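Local atomic coordinates of glycerate 2-kinase (Pyrococcus horikoshii, PDB entry 1X3L), a protein that catalyses the ATP-dependent phosphorylation of D-glycerate to 2-phosphoglycerate, and can also draw on other nucleotides or pyrophosphate as phosphate donor. Residues His240-Arg243 with Gly244-Glu248. Numbering follows the deposited sequence.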
loop_
_atom_site.group_PDB
_atom_site.type_symbol
_atom_site.label_atom_id
_atom_site.label_comp_id
_atom_site.label_asym_id
_atom_site.label_seq_id
_atom_site.Cartn_x
_atom_site.Cartn_y
_atom_site.Cartn_z
ATOM N N HIS A 240 32.202 -5.897 0.494
ATOM C CA HIS A 240 31.211 -6.622 -0.285
ATOM C C HIS A 240 30.960 -5.938 -1.618
ATOM O O HIS A 240 30.790 -6.598 -2.641
ATOM C CB HIS A 240 29.883 -6.739 0.457
ATOM C CG HIS A 240 28.815 -7.386 -0.364
ATOM N ND1 HIS A 240 28.866 -8.713 -0.731
ATOM C CD2 HIS A 240 27.709 -6.874 -0.954
ATOM C CE1 HIS A 240 27.839 -8.991 -1.515
ATOM N NE2 HIS A 240 27.122 -7.892 -1.666
ATOM N N ILE A 241 30.933 -4.610 -1.599
ATOM C CA ILE A 241 30.697 -3.850 -2.816
ATOM C C ILE A 241 31.883 -3.946 -3.773
ATOM O O ILE A 241 31.690 -4.050 -4.983
ATOM C CB ILE A 241 30.367 -2.371 -2.485
ATOM C CG1 ILE A 241 28.968 -2.303 -1.857
ATOM C CG2 ILE A 241 30.442 -1.511 -3.746
ATOM C CD1 ILE A 241 28.565 -0.935 -1.348
ATOM N N GLU A 242 33.103 -3.913 -3.237
ATOM C CA GLU A 242 34.293 -4.038 -4.075
ATOM C C GLU A 242 34.281 -5.423 -4.723
ATOM O O GLU A 242 34.649 -5.580 -5.892
ATOM C CB GLU A 242 35.566 -3.869 -3.242
ATOM C CG GLU A 242 35.871 -2.427 -2.843
ATOM C CD GLU A 242 36.083 -1.529 -4.049
ATOM O OE1 GLU A 242 36.805 -1.945 -4.979
ATOM O OE2 GLU A 242 35.538 -0.408 -4.068
ATOM N N ARG A 243 33.860 -6.427 -3.961
ATOM C CA ARG A 243 33.786 -7.785 -4.486
ATOM C C ARG A 243 32.773 -7.812 -5.629
ATOM O O ARG A 243 32.979 -8.487 -6.635
ATOM C CB ARG A 243 33.356 -8.772 -3.400
ATOM C CG ARG A 243 34.370 -8.980 -2.282
ATOM C CD ARG A 243 34.010 -10.217 -1.477
ATOM N NE ARG A 243 34.113 -11.418 -2.305
ATOM C CZ ARG A 243 33.514 -12.575 -2.036
ATOM N NH1 ARG A 243 32.757 -12.701 -0.954
ATOM N NH2 ARG A 243 33.665 -13.603 -2.859
ATOM N N GLY A 244 31.677 -7.072 -5.463
ATOM C CA GLY A 244 30.659 -7.011 -6.500
ATOM C C GLY A 244 31.215 -6.350 -7.748
ATOM O O GLY A 244 30.915 -6.755 -8.870
ATOM N N LEU A 245 32.033 -5.323 -7.552
ATOM C CA LEU A 245 32.641 -4.627 -8.676
ATOM C C LEU A 245 33.599 -5.555 -9.418
ATOM O O LEU A 245 33.765 -5.446 -10.631
ATOM C CB LEU A 245 33.393 -3.391 -8.190
ATOM C CG LEU A 245 32.534 -2.250 -7.653
ATOM C CD1 LEU A 245 33.444 -1.129 -7.175
ATOM C CD2 LEU A 245 31.592 -1.748 -8.752
ATOM N N ARG A 246 34.230 -6.467 -8.686
ATOM C CA ARG A 246 35.160 -7.405 -9.302
ATOM C C ARG A 246 34.410 -8.576 -9.931
ATOM O O ARG A 246 34.997 -9.386 -10.646
ATOM C CB ARG A 246 36.164 -7.925 -8.267
ATOM C CG ARG A 246 37.213 -6.908 -7.839
ATOM C CD ARG A 246 38.357 -7.589 -7.088
ATOM N NE ARG A 246 38.035 -7.888 -5.694
ATOM C CZ ARG A 246 38.013 -6.980 -4.722
ATOM N NH1 ARG A 246 38.295 -5.708 -4.986
ATOM N NH2 ARG A 246 37.716 -7.340 -3.482
ATOM N N GLY A 247 33.110 -8.664 -9.659
ATOM C CA GLY A 247 32.318 -9.745 -10.219
ATOM C C GLY A 247 32.399 -11.028 -9.413
ATOM O O GLY A 247 32.048 -12.100 -9.903
ATOM N N GLU A 248 32.859 -10.920 -8.172
ATOM C CA GLU A 248 32.984 -12.081 -7.292
ATOM C C GLU A 248 31.647 -12.483 -6.668
ATOM O O GLU A 248 31.471 -13.621 -6.232
ATOM C CB GLU A 248 34.005 -11.790 -6.194
ATOM C CG GLU A 248 35.434 -11.687 -6.707
ATOM C CD GLU A 248 36.388 -11.142 -5.666
ATOM O OE1 GLU A 248 36.151 -11.391 -4.464
ATOM O OE2 GLU A 248 37.379 -10.478 -6.052
#
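At the C-terminal end of helix 235-246 a Schellman motif closes the last turn, and Arg-243 and Glu-248 join across it. Glu-248 N donates to Arg-243 O at 2.9 Å and Gly-247 N to Gly-244 O at 3.0 Å, while Gly-247, with positive phi (84°), turns the chain where a side chain would jam against the preceding carbonyl. Arg-243 NE lies 3.0 Å from Glu-248 OE1 in a nearly straight salt bridge (166°), the oxygen in the guanidinium plane and met on its anti side. Glu-248 suits the place because its other oxygen, OE2, takes Arg-246 NE at 2.7 Å, so one carboxylate ties two arginines. Arg-246, bent at chi3 (-79°), folds back so that Glu-242 O lies against one guanidinium face, near its rim. A leucine in place of Arg-243 would probably leave Glu-248 OE1 without its charged mate and the carboxylate freer to turn. Glu-242 OE2 forms a salt bridge with Lys-221, its OE1 staying 4.0 Å from Arg-246 NH1, beyond a salt bridge. Ile-241 and Leu-245 face helix 217-226, touching Leu-224 and Phe-217; Leu-245 CG loosely meets Ile-241 CG2 at 4.5 Å. A Schellman motif with glycine at C', reinforced by a salt-bridge network, ends this helix.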